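Local coordinates for protein protoporphyrinogen oxidase (Exiguobacterium sibiricum, PDB 3LOV) that probably oxidises coproporphyrinogen III to coproporphyrin III with molecular oxygen, using bound FAD, in the coproporphyrin-dependent route to heme b, at residues K44-R49 with I55-D60. Residues are numbered along the deposited sequence; the frame is centred on the assembly and turned at random.
Sequences KVATYR and IERGPD. With FAD (flavin-adenine dinucleotide), chain B.
Ile55 pairs with Tyr48 in a two-stranded antiparallel beta hairpin of this amine-oxidase-type FAD enzyme; strands 47-48 and 55-56 run on into loops whose residues Lys44, Pro59 and Asp60 line the FAD pocket. Two backbone bonds join the pair, Ile55 N to Tyr48 O at 2.9 Å and Tyr48 N to Ile55 O at 2.8 Å, and the two CB atoms meet on one face of the sheet. Next comes Glu56, a non-hydrogen-bonded partner of Thr47 on the other face. Its chain folds back at chi2 (-65°), carrying OE1 to the Thr47 hydroxyl; OG1 donates over 2.7 Å from the syn side, 30° out of the carboxylate plane, while OE2 accepts from Leu235 N, so both oxygens of this buried carboxylate are held. Beyond the paired residues, Arg57 N still bonds to Ala46 O. Arg57 CB packs on Ala46 CB, and the chain then runs extended from CG to NE to bring NH2 within 4.0 Å of Tyr48 CD1, guanidinium and ring planes 67° apart; NH1 goes on to Ser404. At Gly58, a water sits between the two backbones, bridging Gly58 N and Pro59 O, with Ala46 N at a longer 3.3 Å, and Gly58 CA makes a CH···O contact with Lys44 O. Pro59 lays CD against that same carbonyl and CA 3.4 Å from flavin N5, while Lys44 grips the adenosine-side phosphate twice, Lys44 N to FAD O1A and Lys44 NZ to FAD O2A, each 2.9 Å.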
loop_
_atom_site.group_PDB
_atom_site.type_symbol
_atom_site.label_atom_id
_atom_site.label_comp_id
_atom_site.label_asym_id
_atom_site.label_seq_id
_atom_site.Cartn_x
_atom_site.Cartn_y
_atom_site.Cartn_z
ATOM N N LYS A 44 0.098 -8.237 -7.293
ATOM C CA LYS A 44 -1.116 -7.875 -6.522
ATOM C C LYS A 44 -2.197 -7.080 -7.283
ATOM O O LYS A 44 -3.332 -6.969 -6.821
ATOM C CB LYS A 44 -0.663 -7.061 -5.304
ATOM C CG LYS A 44 0.132 -7.881 -4.292
ATOM C CD LYS A 44 0.917 -6.962 -3.343
ATOM C CE LYS A 44 1.701 -7.642 -2.240
ATOM N NZ LYS A 44 2.399 -8.906 -2.525
ATOM N N VAL A 45 -1.822 -6.454 -8.395
ATOM C CA VAL A 45 -2.739 -5.629 -9.179
ATOM C C VAL A 45 -3.548 -6.597 -10.015
ATOM O O VAL A 45 -2.983 -7.379 -10.757
ATOM C CB VAL A 45 -2.024 -4.614 -10.113
ATOM C CG1 VAL A 45 -3.028 -3.918 -11.025
ATOM C CG2 VAL A 45 -1.170 -3.580 -9.351
ATOM N N ALA A 46 -4.860 -6.567 -9.859
ATOM C CA ALA A 46 -5.776 -7.363 -10.672
ATOM C C ALA A 46 -7.143 -6.648 -10.684
ATOM O O ALA A 46 -7.542 -6.083 -9.665
ATOM C CB ALA A 46 -5.901 -8.764 -10.074
ATOM N N THR A 47 -7.856 -6.634 -11.820
ATOM C CA THR A 47 -9.136 -5.924 -11.892
ATOM C C THR A 47 -10.210 -6.835 -12.459
ATOM O O THR A 47 -10.048 -7.407 -13.542
ATOM C CB THR A 47 -9.052 -4.664 -12.764
ATOM O OG1 THR A 47 -7.874 -3.918 -12.448
ATOM C CG2 THR A 47 -10.309 -3.783 -12.593
ATOM N N TYR A 48 -11.298 -6.986 -11.716
ATOM C CA TYR A 48 -12.472 -7.705 -12.220
ATOM C C TYR A 48 -13.230 -6.832 -13.241
ATOM O O TYR A 48 -13.710 -5.734 -12.901
ATOM C CB TYR A 48 -13.401 -8.072 -11.070
ATOM C CG TYR A 48 -14.621 -8.904 -11.470
ATOM C CD1 TYR A 48 -14.515 -10.274 -11.714
ATOM C CD2 TYR A 48 -15.871 -8.317 -11.577
ATOM C CE1 TYR A 48 -15.619 -11.024 -12.071
ATOM C CE2 TYR A 48 -16.986 -9.058 -11.941
ATOM C CZ TYR A 48 -16.852 -10.404 -12.178
ATOM O OH TYR A 48 -17.953 -11.127 -12.521
ATOM N N ARG A 49 -13.330 -7.327 -14.478
ATOM C CA ARG A 49 -13.885 -6.567 -15.601
ATOM C C ARG A 49 -14.851 -7.431 -16.413
ATOM O O ARG A 49 -14.552 -7.815 -17.510
ATOM C CB ARG A 49 -12.752 -6.074 -16.490
ATOM C CG ARG A 49 -11.921 -4.947 -15.872
ATOM C CD ARG A 49 -10.659 -4.635 -16.703
ATOM N NE ARG A 49 -9.691 -5.720 -16.642
ATOM C CZ ARG A 49 -8.585 -5.823 -17.386
ATOM N NH1 ARG A 49 -8.267 -4.915 -18.292
ATOM N NH2 ARG A 49 -7.778 -6.862 -17.210
ATOM N N ILE A 55 -13.850 -3.491 -11.054
ATOM C CA ILE A 55 -13.734 -3.579 -9.593
ATOM C C ILE A 55 -12.339 -4.087 -9.266
ATOM O O ILE A 55 -11.949 -5.139 -9.756
ATOM C CB ILE A 55 -14.810 -4.520 -9.038
ATOM C CG1 ILE A 55 -16.210 -3.923 -9.247
ATOM C CG2 ILE A 55 -14.603 -4.793 -7.544
ATOM C CD1 ILE A 55 -17.344 -4.922 -9.004
ATOM N N GLU A 56 -11.594 -3.339 -8.451
ATOM C CA GLU A 56 -10.199 -3.708 -8.133
ATOM C C GLU A 56 -10.134 -4.828 -7.094
ATOM O O GLU A 56 -10.875 -4.815 -6.127
ATOM C CB GLU A 56 -9.382 -2.482 -7.670
ATOM C CG GLU A 56 -9.319 -1.349 -8.716
ATOM C CD GLU A 56 -8.581 -1.736 -9.974
ATOM O OE1 GLU A 56 -7.937 -2.805 -9.984
ATOM O OE2 GLU A 56 -8.618 -0.950 -10.958
ATOM N N ARG A 57 -9.291 -5.823 -7.339
ATOM C CA ARG A 57 -9.109 -6.921 -6.414
ATOM C C ARG A 57 -8.011 -6.645 -5.425
ATOM O O ARG A 57 -8.043 -7.167 -4.330
ATOM C CB ARG A 57 -8.787 -8.216 -7.134
ATOM C CG ARG A 57 -9.982 -8.845 -7.846
ATOM C CD ARG A 57 -9.516 -10.190 -8.365
ATOM N NE ARG A 57 -10.495 -10.907 -9.143
ATOM C CZ ARG A 57 -11.107 -12.018 -8.777
ATOM N NH1 ARG A 57 -10.913 -12.549 -7.579
ATOM N NH2 ARG A 57 -11.950 -12.588 -9.619
ATOM N N GLY A 58 -7.020 -5.859 -5.832
ATOM C CA GLY A 58 -5.913 -5.433 -4.962
ATOM C C GLY A 58 -5.908 -3.931 -4.715
ATOM O O GLY A 58 -6.896 -3.372 -4.280
ATOM N N PRO A 59 -4.787 -3.263 -4.969
ATOM C CA PRO A 59 -4.789 -1.788 -4.893
ATOM C C PRO A 59 -5.912 -1.184 -5.770
ATOM O O PRO A 59 -6.152 -1.658 -6.881
ATOM C CB PRO A 59 -3.444 -1.383 -5.504
ATOM C CG PRO A 59 -2.602 -2.576 -5.528
ATOM C CD PRO A 59 -3.519 -3.802 -5.463
ATOM N N ASP A 60 -6.624 -0.180 -5.286
ATOM C CA ASP A 60 -7.646 0.417 -6.137
ATOM C C ASP A 60 -7.184 1.713 -6.778
ATOM O O ASP A 60 -7.795 2.179 -7.738
ATOM C CB ASP A 60 -9.004 0.541 -5.408
ATOM C CG ASP A 60 -9.076 1.700 -4.427
ATOM O OD1 ASP A 60 -8.026 2.218 -4.017
ATOM O OD2 ASP A 60 -10.213 2.093 -4.085
HETATM P PA FAD B . 3.969 -8.036 -6.241
HETATM O O1A FAD B . 2.771 -7.350 -6.803
HETATM O O2A FAD B . 3.804 -8.891 -5.040
HETATM O O5B FAD B . 4.631 -8.907 -7.397
HETATM C C5B FAD B . 5.583 -9.908 -7.145
HETATM C C4B FAD B . 5.669 -10.791 -8.396
HETATM O O4B FAD B . 6.764 -11.705 -8.294
HETATM C C3B FAD B . 4.389 -11.577 -8.590
HETATM O O3B FAD B . 3.933 -11.515 -9.930
HETATM C C2B FAD B . 4.831 -12.966 -8.175
HETATM O O2B FAD B . 4.150 -13.976 -8.832
HETATM C C1B FAD B . 6.289 -12.989 -8.586
HETATM N N9A FAD B . 7.129 -13.983 -7.899
HETATM C C8A FAD B . 7.105 -14.472 -6.611
HETATM N N7A FAD B . 8.095 -15.385 -6.444
HETATM C C5A FAD B . 8.759 -15.490 -7.635
HETATM C C6A FAD B . 9.859 -16.234 -8.069
HETATM N N6A FAD B . 10.514 -17.043 -7.241
HETATM N N1A FAD B . 10.299 -16.110 -9.377
HETATM C C2A FAD B . 9.690 -15.229 -10.238
HETATM N N3A FAD B . 8.619 -14.472 -9.799
HETATM C C4A FAD B . 8.158 -14.619 -8.540
HETATM N N1 FAD B . -0.634 0.499 -3.126
HETATM C C2 FAD B . -1.175 1.676 -3.565
HETATM O O2 FAD B . -0.459 2.545 -4.082
HETATM N N3 FAD B . -2.519 1.906 -3.408
HETATM C C4 FAD B . -3.335 1.014 -2.813
HETATM O O4 FAD B . -4.522 1.268 -2.736
HETATM C C4X FAD B . -2.814 -0.168 -2.329
HETATM N N5 FAD B . -3.656 -1.109 -1.759
HETATM C C5X FAD B . -3.102 -2.307 -1.299
HETATM C C6 FAD B . -3.924 -3.258 -0.684
HETATM C C7 FAD B . -3.379 -4.465 -0.214
HETATM C C7M FAD B . -4.268 -5.485 0.435
HETATM C C8 FAD B . -2.012 -4.745 -0.391
HETATM C C8M FAD B . -1.379 -6.030 0.112
HETATM C C9 FAD B . -1.188 -3.813 -1.014
HETATM C C9A FAD B . -1.716 -2.584 -1.470
HETATM N N10 FAD B . -0.889 -1.643 -2.096
HETATM C C10 FAD B . -1.449 -0.430 -2.515
HETATM C "C1'" FAD B . 0.594 -1.844 -2.297
HETATM C "C2'" FAD B . 0.829 -2.384 -3.729
HETATM O "O2'" FAD B . 0.219 -3.616 -3.839
HETATM C "C3'" FAD B . 2.315 -2.542 -4.081
HETATM O "O3'" FAD B . 2.807 -1.224 -4.282
HETATM C "C4'" FAD B . 2.622 -3.342 -5.373
HETATM O "O4'" FAD B . 1.631 -4.262 -5.786
HETATM C "C5'" FAD B . 3.884 -4.170 -5.225
HETATM O "O5'" FAD B . 4.196 -4.750 -6.466
HETATM P P FAD B . 5.510 -5.616 -6.596
HETATM O O1P FAD B . 6.656 -5.047 -5.801
HETATM O O2P FAD B . 5.835 -5.996 -8.020
HETATM O O3P FAD B . 5.129 -7.007 -5.824
HETATM O O HOH W 1 -6.125 -4.182 -8.041
HETATM O O HOH W 2 -10.411 -10.543 -12.041
#